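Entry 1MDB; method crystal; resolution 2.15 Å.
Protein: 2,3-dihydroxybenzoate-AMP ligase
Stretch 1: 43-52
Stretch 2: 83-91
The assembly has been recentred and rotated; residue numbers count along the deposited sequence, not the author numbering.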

# COMPACT_ATOMS: atom_id res chain seq x y z
N ALA A 43 21.17 7.80 -2.20
CA ALA A 43 19.88 7.56 -1.56
C ALA A 43 18.88 6.99 -2.55
O ALA A 43 18.06 6.13 -2.20
CB ALA A 43 19.32 8.86 -0.98
N ILE A 44 18.97 7.46 -3.79
CA ILE A 44 18.05 7.03 -4.83
C ILE A 44 18.75 6.69 -6.14
O ILE A 44 19.62 7.43 -6.59
CB ILE A 44 17.03 8.13 -5.12
CG1 ILE A 44 16.30 8.51 -3.83
CG2 ILE A 44 16.09 7.69 -6.22
CD1 ILE A 44 15.60 9.85 -3.92
N THR A 45 18.34 5.58 -6.74
CA THR A 45 18.88 5.15 -8.01
C THR A 45 17.74 4.95 -8.99
O THR A 45 16.73 4.34 -8.65
CB THR A 45 19.65 3.84 -7.88
OG1 THR A 45 20.83 4.06 -7.10
CG2 THR A 45 20.02 3.29 -9.24
N CYS A 46 17.90 5.47 -10.20
CA CYS A 46 16.87 5.35 -11.22
C CYS A 46 17.55 5.27 -12.58
O CYS A 46 18.06 6.27 -13.09
CB CYS A 46 15.94 6.57 -11.16
SG CYS A 46 14.49 6.41 -12.20
N GLY A 47 17.55 4.08 -13.17
CA GLY A 47 18.22 3.91 -14.44
C GLY A 47 19.69 4.16 -14.18
O GLY A 47 20.27 3.56 -13.26
N ASN A 48 20.30 5.06 -14.94
CA ASN A 48 21.71 5.39 -14.77
C ASN A 48 21.96 6.58 -13.85
O ASN A 48 23.10 6.93 -13.59
CB ASN A 48 22.36 5.65 -16.13
CG ASN A 48 22.70 4.37 -16.88
OD1 ASN A 48 22.88 4.38 -18.10
ND2 ASN A 48 22.79 3.27 -16.15
N THR A 49 20.89 7.20 -13.37
CA THR A 49 21.02 8.36 -12.49
C THR A 49 21.04 7.97 -11.02
O THR A 49 20.51 6.92 -10.64
CB THR A 49 19.87 9.36 -12.71
OG1 THR A 49 18.64 8.81 -12.20
CG2 THR A 49 19.71 9.65 -14.19
N HIS A 50 21.64 8.82 -10.19
CA HIS A 50 21.75 8.59 -8.76
C HIS A 50 21.63 9.93 -8.03
O HIS A 50 21.95 10.97 -8.60
CB HIS A 50 23.12 7.97 -8.43
CG HIS A 50 23.42 6.71 -9.18
ND1 HIS A 50 22.87 5.49 -8.84
CD2 HIS A 50 24.22 6.48 -10.25
CE1 HIS A 50 23.32 4.57 -9.67
NE2 HIS A 50 24.14 5.14 -10.53
N TRP A 51 21.15 9.90 -6.79
CA TRP A 51 21.01 11.11 -5.98
C TRP A 51 21.52 10.83 -4.58
O TRP A 51 21.06 9.91 -3.92
CB TRP A 51 19.53 11.55 -5.87
CG TRP A 51 19.03 12.42 -6.98
CD1 TRP A 51 19.67 12.73 -8.13
CD2 TRP A 51 17.74 13.05 -7.05
NE1 TRP A 51 18.87 13.52 -8.93
CE2 TRP A 51 17.67 13.72 -8.29
CE3 TRP A 51 16.63 13.10 -6.20
CZ2 TRP A 51 16.54 14.45 -8.70
CZ3 TRP A 51 15.50 13.81 -6.60
CH2 TRP A 51 15.47 14.48 -7.84
N SER A 52 22.49 11.62 -4.14
CA SER A 52 23.05 11.46 -2.81
C SER A 52 22.07 12.09 -1.83
O SER A 52 21.18 12.84 -2.23
CB SER A 52 24.38 12.20 -2.71
OG SER A 52 24.19 13.58 -2.99
N PRO A 83 5.02 8.73 -10.90
CA PRO A 83 5.38 7.31 -10.98
C PRO A 83 6.58 7.10 -10.07
O PRO A 83 6.88 7.95 -9.22
CB PRO A 83 5.76 7.12 -12.45
CG PRO A 83 5.50 8.50 -13.13
CD PRO A 83 5.60 9.49 -12.02
N ASN A 84 7.28 6.00 -10.26
CA ASN A 84 8.45 5.74 -9.44
C ASN A 84 9.65 6.45 -10.06
O ASN A 84 10.46 5.83 -10.75
CB ASN A 84 8.70 4.23 -9.37
CG ASN A 84 7.70 3.50 -8.48
OD1 ASN A 84 6.66 4.06 -8.10
ND2 ASN A 84 8.00 2.25 -8.15
N ILE A 85 9.75 7.76 -9.83
CA ILE A 85 10.87 8.55 -10.35
C ILE A 85 11.48 9.38 -9.22
O ILE A 85 10.86 9.55 -8.16
CB ILE A 85 10.41 9.48 -11.51
CG1 ILE A 85 9.20 10.30 -11.09
CG2 ILE A 85 10.06 8.64 -12.73
CD1 ILE A 85 8.64 11.19 -12.20
N LYS A 86 12.69 9.88 -9.45
CA LYS A 86 13.41 10.66 -8.45
C LYS A 86 12.65 11.90 -7.99
O LYS A 86 12.69 12.25 -6.82
CB LYS A 86 14.77 11.10 -9.01
CG LYS A 86 15.71 9.95 -9.37
CD LYS A 86 17.14 10.44 -9.57
CE LYS A 86 17.24 11.47 -10.69
NZ LYS A 86 16.81 10.90 -11.98
N GLU A 87 11.98 12.57 -8.92
CA GLU A 87 11.23 13.77 -8.60
C GLU A 87 10.31 13.60 -7.40
O GLU A 87 10.20 14.50 -6.56
CB GLU A 87 10.42 14.22 -9.82
CG GLU A 87 11.25 14.83 -10.93
CD GLU A 87 12.30 13.88 -11.50
OE1 GLU A 87 11.99 12.69 -11.71
OE2 GLU A 87 13.43 14.34 -11.76
N PHE A 88 9.64 12.46 -7.30
CA PHE A 88 8.74 12.20 -6.18
C PHE A 88 9.37 12.65 -4.87
O PHE A 88 8.76 13.36 -4.08
CB PHE A 88 8.43 10.70 -6.10
CG PHE A 88 7.56 10.31 -4.94
CD1 PHE A 88 6.17 10.46 -5.01
CD2 PHE A 88 8.11 9.75 -3.79
CE1 PHE A 88 5.35 10.04 -3.95
CE2 PHE A 88 7.31 9.34 -2.72
CZ PHE A 88 5.92 9.48 -2.80
N PHE A 89 10.61 12.22 -4.65
CA PHE A 89 11.32 12.54 -3.42
C PHE A 89 11.63 14.01 -3.15
O PHE A 89 11.49 14.48 -2.02
CB PHE A 89 12.60 11.70 -3.31
CG PHE A 89 12.33 10.23 -3.22
CD1 PHE A 89 12.35 9.44 -4.36
CD2 PHE A 89 12.02 9.64 -2.00
CE1 PHE A 89 12.06 8.07 -4.29
CE2 PHE A 89 11.72 8.29 -1.91
CZ PHE A 89 11.74 7.50 -3.06
N GLU A 90 12.06 14.74 -4.17
CA GLU A 90 12.35 16.15 -3.95
C GLU A 90 11.02 16.87 -3.78
O GLU A 90 10.91 17.85 -3.04
CB GLU A 90 13.15 16.74 -5.12
CG GLU A 90 12.42 16.92 -6.44
CD GLU A 90 13.31 17.56 -7.50
OE1 GLU A 90 14.27 18.26 -7.11
OE2 GLU A 90 13.05 17.39 -8.70
N VAL A 91 9.99 16.37 -4.46
CA VAL A 91 8.67 16.98 -4.37
C VAL A 91 8.06 16.87 -2.99
O VAL A 91 7.58 17.88 -2.45
CB VAL A 91 7.69 16.37 -5.42
CG1 VAL A 91 6.23 16.64 -5.02
CG2 VAL A 91 7.96 16.98 -6.79

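Residues 43-52 form a β-hairpin, and the chain around Lys86 to Glu90, largely helical, packs against one side of it. Ile44, Cys46, Thr49 and Trp51 point toward residues 83-91, while Thr45 and His50 point away from them. The contact buries 463 Å² in total, and Lys86 has the largest share.

One hydrogen bond crosses the interface. Lys86 NZ donates to Thr49 OG1 at 2.8 Å. Thr49 OG1 in turn donates to Cys46 O at 2.8 Å, within the type II' turn from Cys46 to Thr49. A hydroxyl suits this place because it can accept and donate at once.

The long aliphatic chain of Lys86 lies over the Trp51 ring. Lys86 CD sits 3.5 Å from the centroid of the Trp51 five-membered ring, 5° off its normal, a CH-pi contact. Lys86 CE comes within 3.2 Å of Trp51 NE1. Lysine thus offers methylenes to the indole and an amine to the hydroxyl beyond. Farther along the helix, Glu90 CD lies 3.8 Å from Trp51 CH2.

The remaining contacts are mainly apolar. Ile44 CD1 meets Phe89 CD1 at 3.3 Å, and Ile44 CG1 lies over one face of that ring. Both residues are buried, where a branched aliphatic chain against an aromatic face leaves no polar side-chain group to satisfy. Ile44 CG2 and Cys46 CB also pack against Lys86 CG, at 3.9 and 3.8 Å.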